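Local coordinates for peroxinectin A (Dictyostelium discoideum, PDB 6ERC), which oxidises phenolic donors with hydrogen peroxide at its haem and also acts as an iodide and thiocyanate peroxidase, at residues Leu226-Phe238 and Glu484-Thr498. Sequence-based numbering, arbitrary orientation.
Sequences LLLRDHNRLARKF and ECETTTFAEVIKRTT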
ATOM      1  N   LEU A 226      15.929  -4.887  -4.994  1.00 55.33           N
ATOM      2  CA  LEU A 226      16.814  -3.872  -5.554  1.00 54.88           C
ATOM      3  C   LEU A 226      17.278  -2.891  -4.487  1.00 56.52           C
ATOM      4  O   LEU A 226      18.447  -2.484  -4.476  1.00 58.49           O
ATOM      5  CB  LEU A 226      16.118  -3.131  -6.697  1.00 53.33           C
ATOM      6  CG  LEU A 226      15.657  -3.966  -7.898  1.00 54.16           C
ATOM      7  CD1 LEU A 226      15.230  -3.053  -9.041  1.00 54.41           C
ATOM      8  CD2 LEU A 226      16.728  -4.939  -8.374  1.00 54.82           C
ATOM      9  N   LEU A 227      16.386  -2.500  -3.575  1.00 53.54           N
ATOM     10  CA  LEU A 227      16.789  -1.574  -2.522  1.00 56.85           C
ATOM     11  C   LEU A 227      17.700  -2.247  -1.505  1.00 57.45           C
ATOM     12  O   LEU A 227      18.495  -1.571  -0.845  1.00 55.54           O
ATOM     13  CB  LEU A 227      15.559  -0.987  -1.832  1.00 55.79           C
ATOM     14  CG  LEU A 227      14.692  -0.056  -2.682  1.00 55.32           C
ATOM     15  CD1 LEU A 227      13.547   0.509  -1.849  1.00 54.50           C
ATOM     16  CD2 LEU A 227      15.512   1.074  -3.295  1.00 55.17           C
ATOM     17  N   LEU A 228      17.599  -3.569  -1.365  1.00 57.07           N
ATOM     18  CA  LEU A 228      18.565  -4.293  -0.551  1.00 57.07           C
ATOM     19  C   LEU A 228      19.928  -4.324  -1.232  1.00 59.15           C
ATOM     20  O   LEU A 228      20.959  -4.096  -0.585  1.00 58.52           O
ATOM     21  CB  LEU A 228      18.067  -5.712  -0.284  1.00 57.47           C
ATOM     22  CG  LEU A 228      16.875  -5.880   0.661  1.00 56.94           C
ATOM     23  CD1 LEU A 228      16.392  -7.321   0.635  1.00 57.08           C
ATOM     24  CD2 LEU A 228      17.226  -5.466   2.077  1.00 58.08           C
ATOM     25  N   ARG A 229      19.952  -4.600  -2.538  1.00 57.86           N
ATOM     26  CA  ARG A 229      21.201  -4.538  -3.289  1.00 59.08           C
ATOM     27  C   ARG A 229      21.814  -3.147  -3.204  1.00 59.09           C
ATOM     28  O   ARG A 229      23.010  -2.995  -2.927  1.00 58.48           O
ATOM     29  CB  ARG A 229      20.953  -4.922  -4.746  1.00 57.98           C
ATOM     30  CG  ARG A 229      20.572  -6.372  -4.959  1.00 58.01           C
ATOM     31  CD  ARG A 229      20.267  -6.638  -6.421  1.00 55.96           C
ATOM     32  NE  ARG A 229      19.891  -8.024  -6.662  1.00 55.48           N
ATOM     33  CZ  ARG A 229      19.573  -8.516  -7.853  1.00 56.49           C
ATOM     34  NH1 ARG A 229      19.582  -7.732  -8.923  1.00 55.30           N
ATOM     35  NH2 ARG A 229      19.242  -9.794  -7.976  1.00 57.85           N
ATOM     36  N   ASP A 230      21.002  -2.116  -3.444  1.00 58.71           N
ATOM     37  CA  ASP A 230      21.490  -0.746  -3.355  1.00 58.97           C
ATOM     38  C   ASP A 230      21.988  -0.426  -1.953  1.00 59.66           C
ATOM     39  O   ASP A 230      22.910   0.379  -1.789  1.00 60.18           O
ATOM     40  CB  ASP A 230      20.383   0.225  -3.767  1.00 59.10           C
ATOM     41  CG  ASP A 230      20.921   1.561  -4.241  1.00 58.72           C
ATOM     42  OD1 ASP A 230      21.793   1.566  -5.133  1.00 58.21           O
ATOM     43  OD2 ASP A 230      20.456   2.609  -3.739  1.00 59.73           O
ATOM     44  N   HIS A 231      21.395  -1.048  -0.932  1.00 58.49           N
ATOM     45  CA  HIS A 231      21.860  -0.835   0.434  1.00 60.39           C
ATOM     46  C   HIS A 231      23.247  -1.434   0.636  1.00 60.96           C
ATOM     47  O   HIS A 231      24.169  -0.750   1.095  1.00 58.88           O
ATOM     48  CB  HIS A 231      20.867  -1.440   1.428  1.00 58.64           C
ATOM     49  CG  HIS A 231      21.326  -1.368   2.850  1.00 59.82           C
ATOM     50  ND1 HIS A 231      22.166  -2.306   3.411  1.00 61.21           N
ATOM     51  CD2 HIS A 231      21.071  -0.463   3.824  1.00 59.86           C
ATOM     52  CE1 HIS A 231      22.404  -1.985   4.670  1.00 61.23           C
ATOM     53  NE2 HIS A 231      21.751  -0.871   4.946  1.00 60.10           N
ATOM     54  N   ASN A 232      23.410  -2.716   0.306  1.00 60.99           N
ATOM     55  CA  ASN A 232      24.707  -3.358   0.472  1.00 61.05           C
ATOM     56  C   ASN A 232      25.763  -2.716  -0.415  1.00 62.10           C
ATOM     57  O   ASN A 232      26.951  -2.728  -0.074  1.00 62.31           O
ATOM     58  CB  ASN A 232      24.594  -4.852   0.175  1.00 60.88           C
ATOM     59  CG  ASN A 232      23.862  -5.606   1.265  1.00 61.06           C
ATOM     60  OD1 ASN A 232      23.579  -5.061   2.333  1.00 60.39           O
ATOM     61  ND2 ASN A 232      23.563  -6.872   1.009  1.00 61.57           N
ATOM     62  N   ARG A 233      25.356  -2.154  -1.552  1.00 61.61           N
ATOM     63  CA  ARG A 233      26.300  -1.436  -2.398  1.00 60.73           C
ATOM     64  C   ARG A 233      26.837  -0.202  -1.682  1.00 61.69           C
ATOM     65  O   ARG A 233      28.049   0.045  -1.665  1.00 63.52           O
ATOM     66  CB  ARG A 233      25.624  -1.053  -3.715  1.00 60.53           C
ATOM     67  CG  ARG A 233      26.573  -0.549  -4.786  1.00 60.40           C
ATOM     68  CD  ARG A 233      25.814  -0.117  -6.026  1.00 60.80           C
ATOM     69  NE  ARG A 233      24.893   0.978  -5.733  1.00 60.75           N
ATOM     70  CZ  ARG A 233      25.246   2.258  -5.659  1.00 60.58           C
ATOM     71  NH1 ARG A 233      26.507   2.618  -5.859  1.00 62.04           N
ATOM     72  NH2 ARG A 233      24.338   3.182  -5.382  1.00 60.64           N
ATOM     73  N   LEU A 234      25.946   0.581  -1.068  1.00 60.81           N
ATOM     74  CA  LEU A 234      26.384   1.766  -0.338  1.00 60.93           C
ATOM     75  C   LEU A 234      27.183   1.402   0.905  1.00 61.99           C
ATOM     76  O   LEU A 234      28.105   2.133   1.283  1.00 62.69           O
ATOM     77  CB  LEU A 234      25.178   2.624   0.047  1.00 59.02           C
ATOM     78  CG  LEU A 234      24.427   3.315  -1.092  1.00 59.26           C
ATOM     79  CD1 LEU A 234      23.228   4.062  -0.542  1.00 60.37           C
ATOM     80  CD2 LEU A 234      25.323   4.268  -1.858  1.00 60.50           C
ATOM     81  N   ALA A 235      26.850   0.286   1.557  1.00 61.53           N
ATOM     82  CA  ALA A 235      27.599  -0.123   2.740  1.00 62.91           C
ATOM     83  C   ALA A 235      29.051  -0.423   2.393  1.00 63.99           C
ATOM     84  O   ALA A 235      29.964  -0.069   3.148  1.00 64.38           O
ATOM     85  CB  ALA A 235      26.938  -1.342   3.383  1.00 61.97           C
ATOM     86  N   ARG A 236      29.286  -1.077   1.254  1.00 62.63           N
ATOM     87  CA  ARG A 236      30.651  -1.364   0.830  1.00 64.06           C
ATOM     88  C   ARG A 236      31.421  -0.086   0.523  1.00 65.05           C
ATOM     89  O   ARG A 236      32.635  -0.021   0.752  1.00 65.53           O
ATOM     90  CB  ARG A 236      30.628  -2.287  -0.389  1.00 64.29           C
ATOM     91  CG  ARG A 236      30.132  -3.689  -0.074  1.00 65.21           C
ATOM     92  CD  ARG A 236      29.410  -4.329  -1.254  1.00 64.17           C
ATOM     93  NE  ARG A 236      28.797  -5.603  -0.876  1.00 64.80           N
ATOM     94  CZ  ARG A 236      27.851  -6.226  -1.575  1.00 64.51           C
ATOM     95  NH1 ARG A 236      27.383  -5.698  -2.700  1.00 64.05           N
ATOM     96  NH2 ARG A 236      27.364  -7.380  -1.140  1.00 64.13           N
ATOM     97  N   LYS A 237      30.739   0.936   0.003  1.00 64.32           N
ATOM     98  CA  LYS A 237      31.387   2.221  -0.229  1.00 63.76           C
ATOM     99  C   LYS A 237      31.753   2.893   1.089  1.00 64.05           C
ATOM    100  O   LYS A 237      32.894   3.328   1.280  1.00 64.18           O
ATOM    101  CB  LYS A 237      30.468   3.120  -1.058  1.00 62.67           C
ATOM    102  CG  LYS A 237      30.929   4.567  -1.188  1.00 63.35           C
ATOM    103  CD  LYS A 237      29.889   5.389  -1.927  1.00 63.06           C
ATOM    104  CE  LYS A 237      30.045   6.874  -1.671  1.00 62.98           C
ATOM    105  NZ  LYS A 237      28.903   7.627  -2.260  1.00 62.07           N
ATOM    106  N   PHE A 238      30.791   2.995   2.011  1.00 63.62           N
ATOM    107  CA  PHE A 238      31.069   3.617   3.300  1.00 64.79           C
ATOM    108  C   PHE A 238      32.119   2.836   4.075  1.00 65.51           C
ATOM    109  O   PHE A 238      32.897   3.426   4.832  1.00 64.34           O
ATOM    110  CB  PHE A 238      29.784   3.732   4.124  1.00 64.35           C
ATOM    111  CG  PHE A 238      28.720   4.581   3.488  1.00 63.87           C
ATOM    112  CD1 PHE A 238      29.054   5.635   2.653  1.00 63.67           C
ATOM    113  CD2 PHE A 238      27.381   4.326   3.733  1.00 61.88           C
ATOM    114  CE1 PHE A 238      28.071   6.414   2.073  1.00 63.10           C
ATOM    115  CE2 PHE A 238      26.396   5.102   3.156  1.00 60.89           C
ATOM    116  CZ  PHE A 238      26.740   6.147   2.325  1.00 61.65           C
ATOM    117  N   GLU A 484      27.107  11.827   1.581  1.00 59.50           N
ATOM    118  CA  GLU A 484      27.818  10.843   0.775  1.00 61.06           C
ATOM    119  C   GLU A 484      26.889   9.804   0.156  1.00 59.60           C
ATOM    120  O   GLU A 484      27.369   8.790  -0.358  1.00 60.34           O
ATOM    121  CB  GLU A 484      28.896  10.152   1.616  1.00 62.19           C
ATOM    122  CG  GLU A 484      29.904  11.116   2.230  1.00 62.31           C
ATOM    123  CD  GLU A 484      31.156  10.421   2.733  1.00 63.75           C
ATOM    124  OE1 GLU A 484      32.255  10.736   2.224  1.00 63.71           O
ATOM    125  OE2 GLU A 484      31.041   9.562   3.632  1.00 63.55           O
ATOM    126  N   CYS A 485      25.578  10.028   0.187  1.00 61.07           N
ATOM    127  CA  CYS A 485      24.649   9.115  -0.458  1.00 60.24           C
ATOM    128  C   CYS A 485      24.693   9.312  -1.973  1.00 59.52           C
ATOM    129  O   CYS A 485      25.373  10.198  -2.496  1.00 59.71           O
ATOM    130  CB  CYS A 485      23.232   9.319   0.075  1.00 60.20           C
ATOM    131  SG  CYS A 485      23.023   9.096   1.861  1.00 59.37           S
ATOM    132  N   GLU A 486      23.953   8.469  -2.688  1.00 58.48           N
ATOM    133  CA  GLU A 486      23.883   8.493  -4.146  1.00 59.58           C
ATOM    134  C   GLU A 486      22.432   8.449  -4.603  1.00 58.26           C
ATOM    135  O   GLU A 486      22.042   7.662  -5.468  1.00 57.46           O
ATOM    136  CB  GLU A 486      24.669   7.328  -4.734  1.00 60.29           C
ATOM    137  CG  GLU A 486      26.070   7.184  -4.171  1.00 60.90           C
ATOM    138  CD  GLU A 486      26.787   5.973  -4.725  1.00 62.02           C
ATOM    139  OE1 GLU A 486      26.185   5.255  -5.550  1.00 60.98           O
ATOM    140  OE2 GLU A 486      27.951   5.739  -4.332  1.00 63.49           O
ATOM    141  N   THR A 487      21.606   9.310  -4.019  1.00 59.37           N
ATOM    142  CA  THR A 487      20.177   9.289  -4.293  1.00 58.25           C
ATOM    143  C   THR A 487      19.906   9.810  -5.699  1.00 58.08           C
ATOM    144  O   THR A 487      20.250  10.949  -6.026  1.00 59.27           O
ATOM    145  CB  THR A 487      19.435  10.125  -3.255  1.00 57.95           C
ATOM    146  OG1 THR A 487      19.774   9.659  -1.944  1.00 58.13           O
ATOM    147  CG2 THR A 487      17.938  10.007  -3.451  1.00 57.67           C
ATOM    148  N   THR A 488      19.279   8.974  -6.526  1.00 57.66           N
ATOM    149  CA  THR A 488      18.971   9.334  -7.903  1.00 57.00           C
ATOM    150  C   THR A 488      17.525   8.977  -8.229  1.00 57.99           C
ATOM    151  O   THR A 488      16.727   8.714  -7.322  1.00 56.19           O
ATOM    152  CB  THR A 488      19.934   8.624  -8.859  1.00 57.63           C
ATOM    153  OG1 THR A 488      19.684   9.044 -10.206  1.00 58.02           O
ATOM    154  CG2 THR A 488      19.782   7.111  -8.758  1.00 57.14           C
ATOM    155  N   THR A 489      17.175   8.966  -9.514  1.00 58.23           N
ATOM    156  CA  THR A 489      15.837   8.572  -9.924  1.00 57.93           C
ATOM    157  C   THR A 489      15.675   7.056  -9.847  1.00 57.62           C
ATOM    158  O   THR A 489      16.647   6.296  -9.849  1.00 57.33           O
ATOM    159  CB  THR A 489      15.533   9.045 -11.347  1.00 57.35           C
ATOM    160  OG1 THR A 489      16.475   8.471 -12.263  1.00 56.34           O
ATOM    161  CG2 THR A 489      15.592  10.561 -11.434  1.00 57.52           C
ATOM    162  N   PHE A 490      14.416   6.623  -9.780  1.00 56.46           N
ATOM    163  CA  PHE A 490      14.121   5.198  -9.679  1.00 54.90           C
ATOM    164  C   PHE A 490      14.742   4.425 -10.838  1.00 55.02           C
ATOM    165  O   PHE A 490      15.290   3.333 -10.644  1.00 53.57           O
ATOM    166  CB  PHE A 490      12.603   4.999  -9.638  1.00 55.07           C
ATOM    167  CG  PHE A 490      12.163   3.595  -9.308  1.00 54.24           C
ATOM    168  CD1 PHE A 490      13.005   2.700  -8.667  1.00 53.96           C
ATOM    169  CD2 PHE A 490      10.888   3.173  -9.644  1.00 53.43           C
ATOM    170  CE1 PHE A 490      12.581   1.418  -8.370  1.00 51.79           C
ATOM    171  CE2 PHE A 490      10.465   1.894  -9.350  1.00 53.06           C
ATOM    172  CZ  PHE A 490      11.312   1.017  -8.713  1.00 51.60           C
ATOM    173  N   ALA A 491      14.680   4.982 -12.049  1.00 55.90           N
ATOM    174  CA  ALA A 491      15.219   4.288 -13.213  1.00 56.23           C
ATOM    175  C   ALA A 491      16.704   3.999 -13.049  1.00 57.46           C
ATOM    176  O   ALA A 491      17.184   2.932 -13.450  1.00 57.13           O
ATOM    177  CB  ALA A 491      14.976   5.113 -14.476  1.00 56.78           C
ATOM    178  N   GLU A 492      17.449   4.940 -12.466  1.00 57.96           N
ATOM    179  CA  GLU A 492      18.884   4.746 -12.293  1.00 59.57           C
ATOM    180  C   GLU A 492      19.200   3.784 -11.155  1.00 57.36           C
ATOM    181  O   GLU A 492      20.213   3.078 -11.213  1.00 59.35           O
ATOM    182  CB  GLU A 492      19.571   6.094 -12.057  1.00 59.89           C
ATOM    183  CG  GLU A 492      19.701   6.941 -13.316  1.00 59.39           C
ATOM    184  CD  GLU A 492      20.539   6.267 -14.390  1.00 61.47           C
ATOM    185  OE1 GLU A 492      21.378   5.407 -14.040  1.00 60.53           O
ATOM    186  OE2 GLU A 492      20.354   6.589 -15.583  1.00 62.24           O
ATOM    187  N   VAL A 493      18.361   3.735 -10.120  1.00 55.04           N
ATOM    188  CA  VAL A 493      18.533   2.719  -9.089  1.00 56.26           C
ATOM    189  C   VAL A 493      18.398   1.329  -9.698  1.00 57.20           C
ATOM    190  O   VAL A 493      19.115   0.394  -9.319  1.00 55.99           O
ATOM    191  CB  VAL A 493      17.523   2.935  -7.946  1.00 55.99           C
ATOM    192  CG1 VAL A 493      17.666   1.843  -6.897  1.00 56.21           C
ATOM    193  CG2 VAL A 493      17.713   4.307  -7.314  1.00 56.27           C
ATOM    194  N   ILE A 494      17.478   1.172 -10.654  1.00 56.75           N
ATOM    195  CA  ILE A 494      17.292  -0.118 -11.315  1.00 55.90           C
ATOM    196  C   ILE A 494      18.570  -0.526 -12.032  1.00 54.94           C
ATOM    197  O   ILE A 494      19.037  -1.665 -11.912  1.00 55.37           O
ATOM    198  CB  ILE A 494      16.092  -0.056 -12.281  1.00 54.42           C
ATOM    199  CG1 ILE A 494      14.786   0.062 -11.495  1.00 54.56           C
ATOM    200  CG2 ILE A 494      16.040  -1.291 -13.175  1.00 54.03           C
ATOM    201  CD1 ILE A 494      13.596   0.502 -12.329  1.00 53.73           C
ATOM    202  N   LYS A 495      19.152   0.399 -12.796  1.00 57.15           N
ATOM    203  CA  LYS A 495      20.378   0.099 -13.528  1.00 58.39           C
ATOM    204  C   LYS A 495      21.515  -0.245 -12.573  1.00 57.77           C
ATOM    205  O   LYS A 495      22.259  -1.207 -12.795  1.00 59.59           O
ATOM    206  CB  LYS A 495      20.757   1.288 -14.405  1.00 58.54           C
ATOM    207  CG  LYS A 495      19.720   1.646 -15.457  1.00 58.98           C
ATOM    208  CD  LYS A 495      20.065   2.967 -16.130  1.00 59.90           C
ATOM    209  CE  LYS A 495      19.019   3.377 -17.153  1.00 59.35           C
ATOM    210  NZ  LYS A 495      19.374   4.666 -17.808  1.00 60.02           N
ATOM    211  N   ARG A 496      21.665   0.538 -11.504  1.00 57.03           N
ATOM    212  CA  ARG A 496      22.722   0.286 -10.530  1.00 57.83           C
ATOM    213  C   ARG A 496      22.621  -1.102  -9.917  1.00 58.16           C
ATOM    214  O   ARG A 496      23.642  -1.684  -9.530  1.00 58.94           O
ATOM    215  CB  ARG A 496      22.670   1.342  -9.425  1.00 58.53           C
ATOM    216  CG  ARG A 496      23.563   2.536  -9.668  1.00 60.04           C
ATOM    217  CD  ARG A 496      22.985   3.826  -9.100  1.00 59.27           C
ATOM    218  NE  ARG A 496      22.343   3.657  -7.797  1.00 57.13           N
ATOM    219  CZ  ARG A 496      22.040   4.665  -6.985  1.00 58.23           C
ATOM    220  NH1 ARG A 496      22.334   5.913  -7.329  1.00 58.25           N
ATOM    221  NH2 ARG A 496      21.450   4.429  -5.822  1.00 57.32           N
ATOM    222  N   THR A 497      21.411  -1.651  -9.817  1.00 57.03           N
ATOM    223  CA  THR A 497      21.164  -2.850  -9.026  1.00 56.40           C
ATOM    224  C   THR A 497      20.826  -4.071  -9.870  1.00 55.40           C
ATOM    225  O   THR A 497      20.507  -5.122  -9.308  1.00 56.44           O
ATOM    226  CB  THR A 497      20.036  -2.588  -8.031  1.00 56.11           C
ATOM    227  OG1 THR A 497      18.870  -2.155  -8.742  1.00 57.23           O
ATOM    228  CG2 THR A 497      20.436  -1.518  -7.029  1.00 56.50           C
ATOM    229  N   THR A 498      20.892  -3.970 -11.194  1.00 55.66           N
ATOM    230  CA  THR A 498      20.504  -5.065 -12.069  1.00 57.18           C
ATOM    231  C   THR A 498      21.632  -5.401 -13.032  1.00 56.99           C
ATOM    232  O   THR A 498      22.546  -4.604 -13.260  1.00 59.60           O
ATOM    233  CB  THR A 498      19.238  -4.727 -12.867  1.00 56.92           C
ATOM    234  OG1 THR A 498      19.417  -3.478 -13.547  1.00 56.05           O
ATOM    235  CG2 THR A 498      18.040  -4.640 -11.944  1.00 54.83           C
TER
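Asp230 and Arg496 pair across the contact within a salt-bridge network that also takes in Arg233, Lys237 and Glu486. Arg496 NH2 straddles the Asp230 carboxylate on the syn side of both oxygens, 3.0 Å from OD1 and 2.9 Å from OD2, the two flat groups turned only 19° apart. Arg233, one turn after Asp230 on helix 218-241, grips Asp230 OD1 side-on through NE and NH2, while NH1 and NH2 close end-on upon Glu486 OE1 (NH1 to OE1 2.7 Å). Between these carboxylates the two guanidiniums lie close without bonding, their like charges probably offset by the anions. Arg496 NH1 also holds the Glu486 carbonyl O at 2.6 Å, tying the loop before helix 490-497 to that helix. Lys237, CG anti to the backbone N (chi1 171°) and extended beyond, carries NZ to Glu484 O (2.7 Å) and the anti lone pair of Glu486 OE2. Arg229 NH1 donates to Thr497 O, 2.8 Å, and also bridges to Glu342. Apolar contacts finish the seam: Leu226 CD1 meets Ile494 CG1, and Thr497 CG2 packs on Asp230 CB. The Cys257-Cys485 disulfide separately ties the loop to helix 247-275. The axis of residues 226-238 crosses that of C-terminal helix 490-497 at 71°, in the mainly helical animal haem peroxidase fold.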